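Local coordinates for putative cobalamin synthesis related protein (Corynebacterium diphtheriae, PDB 2NPN) that binds S-adenosylmethionine and probably acts as a methyltransferase of the precorrin-6A synthase type in cobalamin biosynthesis, at residues A[46-51]-A[108-113]; A[60-65]-A[96-101]; A[229-234]-A[239-244]. All coordinates share one frame; numbering follows the deposited sequence.

Interaction 1 of 3, residues A[46-51]-A[108-113]. With SAM (S-adenosylmethionine), chain C.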
loop_
_atom_site.group_PDB
_atom_site.type_symbol
_atom_site.label_atom_id
_atom_site.label_comp_id
_atom_site.label_asym_id
_atom_site.label_seq_id
_atom_site.Cartn_x
_atom_site.Cartn_y
_atom_site.Cartn_z
ATOM N N ALA A 46 -9.480 8.427 -7.835
ATOM C CA ALA A 46 -9.430 8.684 -9.277
ATOM C C ALA A 46 -8.467 7.760 -10.028
ATOM O O ALA A 46 -8.833 7.212 -11.071
ATOM C CB ALA A 46 -9.108 10.181 -9.544
ATOM N N LEU A 47 -7.280 7.531 -9.461
ATOM C CA LEU A 47 -6.295 6.610 -10.051
ATOM C C LEU A 47 -6.844 5.205 -10.082
ATOM O O LEU A 47 -6.685 4.471 -11.049
ATOM C CB LEU A 47 -4.979 6.600 -9.264
ATOM C CG LEU A 47 -4.017 7.758 -9.423
ATOM C CD1 LEU A 47 -2.834 7.465 -8.529
ATOM C CD2 LEU A 47 -3.606 7.949 -10.883
ATOM N N ARG A 48 -7.498 4.817 -9.001
ATOM C CA ARG A 48 -8.027 3.481 -8.901
ATOM C C ARG A 48 -9.146 3.262 -9.919
ATOM O O ARG A 48 -9.229 2.220 -10.563
ATOM C CB ARG A 48 -8.529 3.226 -7.486
ATOM C CG ARG A 48 -8.947 1.801 -7.309
ATOM C CD ARG A 48 -9.138 1.487 -5.871
ATOM N NE ARG A 48 -10.263 2.195 -5.325
ATOM C CZ ARG A 48 -10.437 2.421 -4.043
ATOM N NH1 ARG A 48 -9.537 1.986 -3.139
ATOM N NH2 ARG A 48 -11.521 3.069 -3.668
ATOM N N GLN A 49 -10.020 4.269 -10.050
ATOM C CA GLN A 49 -11.105 4.193 -11.036
ATOM C C GLN A 49 -10.548 4.114 -12.457
ATOM O O GLN A 49 -11.102 3.402 -13.301
ATOM C CB GLN A 49 -12.037 5.394 -10.863
ATOM C CG GLN A 49 -13.289 5.360 -11.743
ATOM C CD GLN A 49 -14.187 4.165 -11.425
ATOM O OE1 GLN A 49 -14.234 3.173 -12.172
ATOM N NE2 GLN A 49 -14.889 4.247 -10.286
ATOM N N LYS A 50 -9.447 4.825 -12.713
ATOM C CA LYS A 50 -8.776 4.811 -14.022
ATOM C C LYS A 50 -8.243 3.413 -14.350
ATOM O O LYS A 50 -8.335 2.960 -15.480
ATOM C CB LYS A 50 -7.628 5.835 -14.055
ATOM C CG LYS A 50 -6.937 6.038 -15.402
ATOM C CD LYS A 50 -5.808 7.120 -15.315
ATOM C CE LYS A 50 -4.472 6.500 -14.840
ATOM N NZ LYS A 50 -3.595 7.324 -13.908
ATOM N N ILE A 51 -7.715 2.724 -13.352
ATOM C CA ILE A 51 -7.248 1.337 -13.553
ATOM C C ILE A 51 -8.380 0.388 -13.938
ATOM O O ILE A 51 -8.291 -0.366 -14.937
ATOM C CB ILE A 51 -6.572 0.831 -12.283
ATOM C CG1 ILE A 51 -5.229 1.522 -12.125
ATOM C CG2 ILE A 51 -6.418 -0.707 -12.306
ATOM C CD1 ILE A 51 -4.560 1.231 -10.801
ATOM N N LEU A 108 -9.507 -4.838 -4.318
ATOM C CA LEU A 108 -8.350 -4.093 -4.804
ATOM C C LEU A 108 -7.541 -3.613 -3.623
ATOM O O LEU A 108 -8.100 -3.051 -2.650
ATOM C CB LEU A 108 -8.805 -2.914 -5.656
ATOM C CG LEU A 108 -9.767 -3.263 -6.784
ATOM C CD1 LEU A 108 -10.090 -1.980 -7.560
ATOM C CD2 LEU A 108 -9.201 -4.369 -7.639
ATOM N N VAL A 109 -6.222 -3.768 -3.708
ATOM C CA VAL A 109 -5.319 -3.364 -2.623
ATOM C C VAL A 109 -4.165 -2.592 -3.253
ATOM O O VAL A 109 -3.515 -3.085 -4.191
ATOM C CB VAL A 109 -4.752 -4.591 -1.857
ATOM C CG1 VAL A 109 -3.805 -4.112 -0.767
ATOM C CG2 VAL A 109 -5.926 -5.410 -1.268
ATOM N N TRP A 110 -3.871 -1.405 -2.751
ATOM C CA TRP A 110 -2.729 -0.675 -3.260
ATOM C C TRP A 110 -1.418 -1.440 -2.988
ATOM O O TRP A 110 -1.254 -2.052 -1.921
ATOM C CB TRP A 110 -2.664 0.695 -2.594
ATOM C CG TRP A 110 -3.740 1.613 -2.973
ATOM C CD1 TRP A 110 -4.735 2.081 -2.165
ATOM C CD2 TRP A 110 -3.964 2.187 -4.260
ATOM N NE1 TRP A 110 -5.566 2.904 -2.873
ATOM C CE2 TRP A 110 -5.123 2.975 -4.167
ATOM C CE3 TRP A 110 -3.334 2.050 -5.505
ATOM C CZ2 TRP A 110 -5.616 3.677 -5.242
ATOM C CZ3 TRP A 110 -3.840 2.728 -6.585
ATOM C CH2 TRP A 110 -4.960 3.543 -6.446
ATOM N N GLY A 111 -0.538 -1.444 -3.982
ATOM C CA GLY A 111 0.781 -2.060 -3.881
ATOM C C GLY A 111 0.664 -3.567 -3.955
ATOM O O GLY A 111 0.074 -4.091 -4.923
ATOM N N ASP A 112 1.193 -4.248 -2.944
ATOM C CA ASP A 112 1.058 -5.708 -2.792
ATOM C C ASP A 112 0.148 -5.996 -1.588
ATOM O O ASP A 112 0.260 -5.319 -0.555
ATOM C CB ASP A 112 2.426 -6.351 -2.568
ATOM C CG ASP A 112 2.364 -7.882 -2.635
ATOM O OD1 ASP A 112 2.572 -8.449 -3.737
ATOM O OD2 ASP A 112 2.140 -8.481 -1.553
ATOM N N PRO A 113 -0.743 -7.009 -1.688
ATOM C CA PRO A 113 -1.643 -7.271 -0.575
ATOM C C PRO A 113 -0.968 -7.699 0.716
ATOM O O PRO A 113 -1.581 -7.619 1.805
ATOM C CB PRO A 113 -2.566 -8.399 -1.120
ATOM C CG PRO A 113 -2.415 -8.325 -2.591
ATOM C CD PRO A 113 -1.033 -7.858 -2.864
HETATM N N SAM C . 0.511 -2.485 0.450
HETATM C CA SAM C . 1.247 -1.212 0.185
HETATM C C SAM C . 2.493 -1.453 -0.647
HETATM O O SAM C . 3.214 -0.469 -0.966
HETATM O OXT SAM C . 2.754 -2.609 -1.035
HETATM C CB SAM C . 1.593 -0.504 1.508
HETATM C CG SAM C . 0.376 0.016 2.273
HETATM S SD SAM C . 0.733 0.976 3.785
HETATM C CE SAM C . -0.993 1.187 4.309
HETATM C "C5'" SAM C . 0.960 2.722 3.299
HETATM C "C4'" SAM C . 2.428 3.180 3.255
HETATM O "O4'" SAM C . 3.000 2.755 2.062
HETATM C "C3'" SAM C . 2.640 4.695 3.253
HETATM O "O3'" SAM C . 2.602 5.245 4.546
HETATM C "C2'" SAM C . 3.981 4.859 2.591
HETATM O "O2'" SAM C . 5.007 4.480 3.493
HETATM C "C1'" SAM C . 3.831 3.790 1.530
HETATM N N9 SAM C . 3.274 4.307 0.260
HETATM C C8 SAM C . 2.151 3.810 -0.382
HETATM N N7 SAM C . 1.968 4.441 -1.545
HETATM C C5 SAM C . 3.003 5.320 -1.691
HETATM C C6 SAM C . 3.368 6.184 -2.714
HETATM N N6 SAM C . 2.635 6.308 -3.850
HETATM N N1 SAM C . 4.515 6.956 -2.565
HETATM C C2 SAM C . 5.311 6.799 -1.446
HETATM N N3 SAM C . 4.960 5.943 -0.438
HETATM C C4 SAM C . 3.839 5.190 -0.556
HETATM O O HOH W 1 -7.410 -0.069 -3.309
#
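Helix residues R48 and L47 lie against L108 and W110, which belong to strand 104-109 and the residues that follow it; the backbones come closest at R48 and L108, whose CA atoms are 8.6 Å apart, so it is mostly side chains that bridge the gap. The W110 indole carries most of the contact. With CG beside its own backbone N, the ring reaches across to the helix, and its six-membered end meets the R48 side chain at about a right angle, W110 CZ2 lying 3.7 Å from R48 CB. The neighbouring ring atom W110 CH2 sits 4.2 Å from L47 CB. L108 CD1 touches the R48 aliphatic chain at CG, 4.0 Å away. R48 leaves the helix with CG anti to its N and then bends at chi3 (68°), which carries the guanidinium past the indole, their planes only 19° apart. Its charge is paired with D36, and R48 NH1 also gives a hydrogen bond of 3.0 Å to a water; this water returns a weak one to L108 O and sits above one face of the indole, toward its rim. Beyond W110 the chain turns to the cofactor. W110 O and D112 O both accept from the SAM amino N, while D112 N donates to the carboxylate oxygen OXT of SAM at 3.0 Å, almost straight (174°). The segment following the strand thus holds the methionine part of SAM through its backbone, as in other tetrapyrrole methylases, with its tryptophan anchored on helix 42-55.

Interaction 2 of 3, residues A[60-65]-A[96-101]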
loop_
_atom_site.group_PDB
_atom_site.type_symbol
_atom_site.label_atom_id
_atom_site.label_comp_id
_atom_site.label_asym_id
_atom_site.label_seq_id
_atom_site.Cartn_x
_atom_site.Cartn_y
_atom_site.Cartn_z
ATOM N N PRO A 60 -18.628 -1.671 -11.573
ATOM C CA PRO A 60 -18.503 -0.651 -10.517
ATOM C C PRO A 60 -17.615 -1.091 -9.368
ATOM O O PRO A 60 -17.550 -2.275 -9.059
ATOM C CB PRO A 60 -19.946 -0.475 -10.011
ATOM C CG PRO A 60 -20.643 -1.722 -10.386
ATOM C CD PRO A 60 -19.998 -2.201 -11.659
ATOM N N ILE A 61 -16.930 -0.132 -8.753
ATOM C CA ILE A 61 -16.157 -0.414 -7.545
ATOM C C ILE A 61 -17.044 -0.126 -6.350
ATOM O O ILE A 61 -17.581 1.012 -6.221
ATOM C CB ILE A 61 -14.903 0.469 -7.451
ATOM C CG1 ILE A 61 -13.961 0.216 -8.638
ATOM C CG2 ILE A 61 -14.214 0.244 -6.103
ATOM C CD1 ILE A 61 -12.786 1.256 -8.738
ATOM N N TYR A 62 -17.213 -1.136 -5.502
ATOM C CA TYR A 62 -17.888 -1.016 -4.191
ATOM C C TYR A 62 -16.856 -0.632 -3.135
ATOM O O TYR A 62 -16.118 -1.480 -2.637
ATOM C CB TYR A 62 -18.579 -2.343 -3.843
ATOM C CG TYR A 62 -19.407 -2.352 -2.572
ATOM C CD1 TYR A 62 -20.672 -1.770 -2.542
ATOM C CD2 TYR A 62 -18.934 -2.979 -1.415
ATOM C CE1 TYR A 62 -21.453 -1.793 -1.381
ATOM C CE2 TYR A 62 -19.695 -2.990 -0.239
ATOM C CZ TYR A 62 -20.952 -2.401 -0.234
ATOM O OH TYR A 62 -21.720 -2.432 0.919
ATOM N N ALA A 63 -16.763 0.669 -2.830
ATOM C CA ALA A 63 -15.750 1.156 -1.903
ATOM C C ALA A 63 -16.350 1.243 -0.503
ATOM O O ALA A 63 -17.352 1.935 -0.294
ATOM C CB ALA A 63 -15.205 2.514 -2.343
ATOM N N VAL A 64 -15.772 0.496 0.432
ATOM C CA VAL A 64 -16.232 0.489 1.813
ATOM C C VAL A 64 -15.341 1.380 2.656
ATOM O O VAL A 64 -14.119 1.146 2.725
ATOM C CB VAL A 64 -16.228 -0.931 2.392
ATOM C CG1 VAL A 64 -16.746 -0.928 3.845
ATOM C CG2 VAL A 64 -17.056 -1.842 1.522
ATOM N N THR A 65 -15.954 2.380 3.297
ATOM C CA THR A 65 -15.240 3.364 4.114
ATOM C C THR A 65 -15.755 3.311 5.560
ATOM O O THR A 65 -16.869 2.849 5.821
ATOM C CB THR A 65 -15.377 4.810 3.530
ATOM O OG1 THR A 65 -15.513 4.747 2.101
ATOM C CG2 THR A 65 -14.146 5.651 3.878
ATOM N N ARG A 96 -22.591 -12.004 -1.945
ATOM C CA ARG A 96 -23.634 -12.963 -2.327
ATOM C C ARG A 96 -24.636 -12.366 -3.298
ATOM O O ARG A 96 -25.178 -13.093 -4.143
ATOM C CB ARG A 96 -24.327 -13.522 -1.089
ATOM C CG ARG A 96 -23.416 -14.327 -0.172
ATOM C CD ARG A 96 -24.204 -14.938 0.932
ATOM N NE ARG A 96 -23.432 -15.899 1.721
ATOM C CZ ARG A 96 -23.113 -15.769 3.009
ATOM N NH1 ARG A 96 -23.467 -14.701 3.714
ATOM N NH2 ARG A 96 -22.436 -16.731 3.604
ATOM N N GLU A 97 -24.906 -11.066 -3.179
ATOM C CA GLU A 97 -25.866 -10.383 -4.087
ATOM C C GLU A 97 -25.271 -10.196 -5.468
ATOM O O GLU A 97 -25.997 -10.326 -6.456
ATOM C CB GLU A 97 -26.262 -8.991 -3.582
ATOM C CG GLU A 97 -27.120 -9.013 -2.349
ATOM C CD GLU A 97 -27.069 -7.714 -1.526
ATOM O OE1 GLU A 97 -26.256 -6.800 -1.820
ATOM O OE2 GLU A 97 -27.871 -7.610 -0.555
ATOM N N ARG A 98 -23.980 -9.872 -5.540
ATOM C CA ARG A 98 -23.382 -9.403 -6.795
ATOM C C ARG A 98 -22.627 -10.459 -7.548
ATOM O O ARG A 98 -22.106 -10.190 -8.633
ATOM C CB ARG A 98 -22.480 -8.181 -6.576
ATOM C CG ARG A 98 -23.179 -6.944 -6.154
ATOM C CD ARG A 98 -22.197 -5.810 -5.990
ATOM N NE ARG A 98 -22.903 -4.590 -5.660
ATOM C CZ ARG A 98 -22.455 -3.356 -5.878
ATOM N NH1 ARG A 98 -21.267 -3.124 -6.417
ATOM N NH2 ARG A 98 -23.229 -2.329 -5.524
ATOM N N THR A 99 -22.511 -11.655 -6.976
ATOM C CA THR A 99 -21.843 -12.756 -7.671
ATOM C C THR A 99 -22.650 -14.026 -7.449
ATOM O O THR A 99 -23.168 -14.253 -6.362
ATOM C CB THR A 99 -20.399 -12.949 -7.156
ATOM O OG1 THR A 99 -20.437 -13.347 -5.785
ATOM C CG2 THR A 99 -19.591 -11.617 -7.258
ATOM N N PRO A 100 -22.722 -14.885 -8.468
ATOM C CA PRO A 100 -23.380 -16.186 -8.293
ATOM C C PRO A 100 -22.525 -17.103 -7.424
ATOM O O PRO A 100 -21.351 -16.776 -7.122
ATOM C CB PRO A 100 -23.463 -16.727 -9.717
ATOM C CG PRO A 100 -22.387 -16.080 -10.444
ATOM C CD PRO A 100 -22.119 -14.738 -9.797
ATOM N N ASP A 101 -23.102 -18.249 -7.063
ATOM C CA ASP A 101 -22.467 -19.126 -6.090
ATOM C C ASP A 101 -21.116 -19.697 -6.549
ATOM O O ASP A 101 -20.327 -20.107 -5.706
ATOM C CB ASP A 101 -23.394 -20.233 -5.613
ATOM C CG ASP A 101 -23.915 -21.087 -6.733
ATOM O OD1 ASP A 101 -23.521 -20.885 -7.908
ATOM O OD2 ASP A 101 -24.753 -21.974 -6.428
HETATM O O HOH W 2 -18.963 -4.426 -7.849
#
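Y62 and R98 make the close part of this contact, a tyrosine on strand 61-64 meeting the long arm of an arginine in the last turn of helix 78-98. The R98 chain runs extended from CG to NE and brings the guanidinium across the base of the tyrosine side chain at about a right angle. Y62 CB is 3.8 Å from R98 NH1, and Y62 CD1 stands over one face of the guanidinium, 4.0 Å from R98 NH2. The two planes are 64° apart, so this is not a parallel stack; one ring carbon rests on the flat group. It is the Y62 chi1 of -176°, with CG anti to the backbone N, that places CD1 over the guanidinium. The other side of the contact is loose. P60 CG comes no nearer to R98 NH1 than 4.3 Å, and a water joins the two residues instead. It lies in the guanidinium plane, at the edge, accepts from R98 NH1 at 3.0 Å and donates to P60 O at 2.8 Å. Both P60 and R98 are exposed, and the whole contact lies at the protein surface, away from the cofactor. Strand 61-64 is an outermost strand of the parallel sheet, and Y62 pairs through its backbone with I32 and A34 of strand 31-35. Its ring also packs on L90 and T94 of helix 78-98, while I61 faces helix 42-55, leaving the strand between the two helices.

Interaction 3 of 3, residues A[229-234]-A[239-244]. With SAM (S-adenosylmethionine), chain C.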
loop_
_atom_site.group_PDB
_atom_site.type_symbol
_atom_site.label_atom_id
_atom_site.label_comp_id
_atom_site.label_asym_id
_atom_site.label_seq_id
_atom_site.Cartn_x
_atom_site.Cartn_y
_atom_site.Cartn_z
ATOM N N GLU A 229 10.940 19.972 5.665
ATOM C CA GLU A 229 10.213 21.184 5.270
ATOM C C GLU A 229 9.342 20.849 4.054
ATOM O O GLU A 229 8.160 21.225 3.999
ATOM C CB GLU A 229 11.168 22.344 4.920
ATOM C CG GLU A 229 12.086 22.848 6.040
ATOM C CD GLU A 229 13.394 23.470 5.490
ATOM O OE1 GLU A 229 13.444 23.756 4.258
ATOM O OE2 GLU A 229 14.371 23.687 6.269
ATOM N N LEU A 230 9.931 20.141 3.085
ATOM C CA LEU A 230 9.255 19.766 1.858
ATOM C C LEU A 230 8.027 18.918 2.195
ATOM O O LEU A 230 6.938 19.103 1.649
ATOM C CB LEU A 230 10.213 18.967 0.957
ATOM C CG LEU A 230 9.616 18.433 -0.338
ATOM C CD1 LEU A 230 9.124 19.549 -1.295
ATOM C CD2 LEU A 230 10.683 17.589 -0.982
ATOM N N LYS A 231 8.194 17.967 3.104
ATOM C CA LYS A 231 7.096 17.024 3.409
ATOM C C LYS A 231 5.889 17.805 3.984
ATOM O O LYS A 231 4.737 17.570 3.600
ATOM C CB LYS A 231 7.616 15.933 4.363
ATOM C CG LYS A 231 6.571 14.892 4.791
ATOM C CD LYS A 231 7.166 13.814 5.607
ATOM C CE LYS A 231 6.183 12.727 5.985
ATOM N NZ LYS A 231 6.886 11.593 6.579
ATOM N N GLN A 232 6.159 18.775 4.839
ATOM C CA GLN A 232 5.094 19.606 5.393
ATOM C C GLN A 232 4.432 20.463 4.318
ATOM O O GLN A 232 3.210 20.588 4.307
ATOM C CB GLN A 232 5.631 20.454 6.540
ATOM C CG GLN A 232 5.762 19.656 7.823
ATOM C CD GLN A 232 6.750 20.265 8.800
ATOM O OE1 GLN A 232 7.960 20.256 8.561
ATOM N NE2 GLN A 232 6.243 20.789 9.907
ATOM N N GLN A 233 5.241 21.067 3.438
ATOM C CA GLN A 233 4.760 21.884 2.324
ATOM C C GLN A 233 3.782 21.054 1.465
ATOM O O GLN A 233 2.648 21.478 1.197
ATOM C CB GLN A 233 5.946 22.407 1.479
ATOM C CG GLN A 233 6.882 23.433 2.216
ATOM C CD GLN A 233 8.285 23.694 1.569
ATOM O OE1 GLN A 233 8.689 23.075 0.562
ATOM N NE2 GLN A 233 9.018 24.663 2.154
ATOM N N LEU A 234 4.202 19.838 1.112
ATOM C CA LEU A 234 3.386 18.957 0.287
ATOM C C LEU A 234 2.110 18.499 0.986
ATOM O O LEU A 234 1.050 18.416 0.334
ATOM C CB LEU A 234 4.186 17.745 -0.155
ATOM C CG LEU A 234 5.371 18.048 -1.086
ATOM C CD1 LEU A 234 6.269 16.833 -1.269
ATOM C CD2 LEU A 234 4.835 18.574 -2.412
ATOM N N GLY A 239 -3.234 18.005 1.162
ATOM C CA GLY A 239 -4.139 17.559 2.222
ATOM C C GLY A 239 -3.645 16.314 2.913
ATOM O O GLY A 239 -4.180 15.912 3.941
ATOM N N TRP A 240 -2.640 15.681 2.314
ATOM C CA TRP A 240 -2.082 14.427 2.811
ATOM C C TRP A 240 -0.769 14.179 2.090
ATOM O O TRP A 240 -0.449 14.818 1.089
ATOM C CB TRP A 240 -3.022 13.253 2.543
ATOM C CG TRP A 240 -3.297 13.034 1.072
ATOM C CD1 TRP A 240 -4.221 13.707 0.309
ATOM C CD2 TRP A 240 -2.668 12.093 0.183
ATOM N NE1 TRP A 240 -4.193 13.257 -0.985
ATOM C CE2 TRP A 240 -3.269 12.256 -1.093
ATOM C CE3 TRP A 240 -1.674 11.127 0.335
ATOM C CZ2 TRP A 240 -2.881 11.512 -2.200
ATOM C CZ3 TRP A 240 -1.311 10.366 -0.770
ATOM C CH2 TRP A 240 -1.913 10.570 -2.018
ATOM N N ILE A 241 -0.006 13.232 2.607
ATOM C CA ILE A 241 1.203 12.796 1.908
ATOM C C ILE A 241 1.512 11.356 2.278
ATOM O O ILE A 241 1.238 10.951 3.399
ATOM C CB ILE A 241 2.434 13.701 2.222
ATOM C CG1 ILE A 241 3.661 13.259 1.405
ATOM C CG2 ILE A 241 2.799 13.702 3.727
ATOM C CD1 ILE A 241 4.669 14.367 1.302
HETATM N N MSE A 242 2.019 10.577 1.322
HETATM C CA MSE A 242 2.570 9.268 1.644
HETATM C C MSE A 242 3.975 9.254 1.095
HETATM O O MSE A 242 4.173 9.569 -0.080
HETATM C CB MSE A 242 1.767 8.127 1.045
HETATM C CG MSE A 242 0.429 7.903 1.734
HETATM SE SE MSE A 242 -0.483 6.316 1.103
HETATM C CE MSE A 242 -0.548 6.761 -0.787
ATOM N N ASP A 243 4.922 8.968 1.976
ATOM C CA ASP A 243 6.325 8.874 1.620
ATOM C C ASP A 243 6.882 7.510 2.024
ATOM O O ASP A 243 6.376 6.856 2.965
ATOM C CB ASP A 243 7.204 10.014 2.186
ATOM C CG ASP A 243 7.266 10.068 3.759
ATOM O OD1 ASP A 243 6.380 9.491 4.432
ATOM O OD2 ASP A 243 8.172 10.749 4.337
ATOM N N THR A 244 7.975 7.131 1.360
ATOM C CA THR A 244 8.727 5.925 1.729
ATOM C C THR A 244 10.185 6.337 1.563
ATOM O O THR A 244 10.523 7.135 0.670
ATOM C CB THR A 244 8.381 4.727 0.774
ATOM O OG1 THR A 244 6.978 4.406 0.832
ATOM C CG2 THR A 244 9.142 3.426 1.142
HETATM N N SAM C . 0.511 -2.485 0.450
HETATM C CA SAM C . 1.247 -1.212 0.185
HETATM C C SAM C . 2.493 -1.453 -0.647
HETATM O O SAM C . 3.214 -0.469 -0.966
HETATM O OXT SAM C . 2.754 -2.609 -1.035
HETATM C CB SAM C . 1.593 -0.504 1.508
HETATM C CG SAM C . 0.376 0.016 2.273
HETATM S SD SAM C . 0.733 0.976 3.785
HETATM C CE SAM C . -0.993 1.187 4.309
HETATM C "C5'" SAM C . 0.960 2.722 3.299
HETATM C "C4'" SAM C . 2.428 3.180 3.255
HETATM O "O4'" SAM C . 3.000 2.755 2.062
HETATM C "C3'" SAM C . 2.640 4.695 3.253
HETATM O "O3'" SAM C . 2.602 5.245 4.546
HETATM C "C2'" SAM C . 3.981 4.859 2.591
HETATM O "O2'" SAM C . 5.007 4.480 3.493
HETATM C "C1'" SAM C . 3.831 3.790 1.530
HETATM N N9 SAM C . 3.274 4.307 0.260
HETATM C C8 SAM C . 2.151 3.810 -0.382
HETATM N N7 SAM C . 1.968 4.441 -1.545
HETATM C C5 SAM C . 3.003 5.320 -1.691
HETATM C C6 SAM C . 3.368 6.184 -2.714
HETATM N N6 SAM C . 2.635 6.308 -3.850
HETATM N N1 SAM C . 4.515 6.956 -2.565
HETATM C C2 SAM C . 5.311 6.799 -1.446
HETATM N N3 SAM C . 4.960 5.943 -0.438
HETATM C C4 SAM C . 3.839 5.190 -0.556
#
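The turn from helix 220-238 into strand 243-249, which carries the adenosine end of the SAM site, is held by a salt bridge between K231 and D243 and by an apolar patch around I241. K231 stretches its chain fully beyond CG, so that NZ arrives beside the D243 carboxylate. K231 NZ meets D243 OD2 at 2.7 Å on the syn side, 28° out of the carboxylate plane, and makes a weak bond to D243 OD1 at 3.0 Å. The carbonyls of D187 and K189 also take hydrogen bonds from this ammonium, and OD2 has a second donor in W204 NE1, so the buried charges are well provided with partners. I241 CD1 lies 4.0 Å from K231 CG and, closer to the helix end, 3.7 Å from L234 CB. I241 puts CG1 anti to its N (chi1 -177°), which sends CD1 over this part of the helix. The extended chain leading into strand 243-249 alternates its sides: I241 and D243 face helix 220-238, whereas the selenomethionine M242 points the other way and lies over one face of the adenine, its CE 3.5 Å from SAM N7. The strand's backbone and its next side chain bind the nucleoside. D243 O accepts from the ribose O2' of SAM at 2.8 Å, and T244 OG1 donates to the adenine N3 of SAM at 2.8 Å.

Along the chain, interaction 2 falls wholly between the two segments of interaction 1, and interaction 3 follows near the C-terminus. Interactions 1 and 2, with centres about 16 Å apart, share the parallel sheet: helix 42-55 leads into strand 61-64, and helix 78-98 into strand 104-109. They touch directly where R48 packs on A63 and I61. Interaction 3 belongs to the mixed sheet; its centre is about 20 Å from that of interaction 1 and 34 Å from that of interaction 2. SAM bridges the gap: 108-113 holds its methionine end and 239-244 its adenosine end, while interaction 2 stays at the far edge, away from the cofactor.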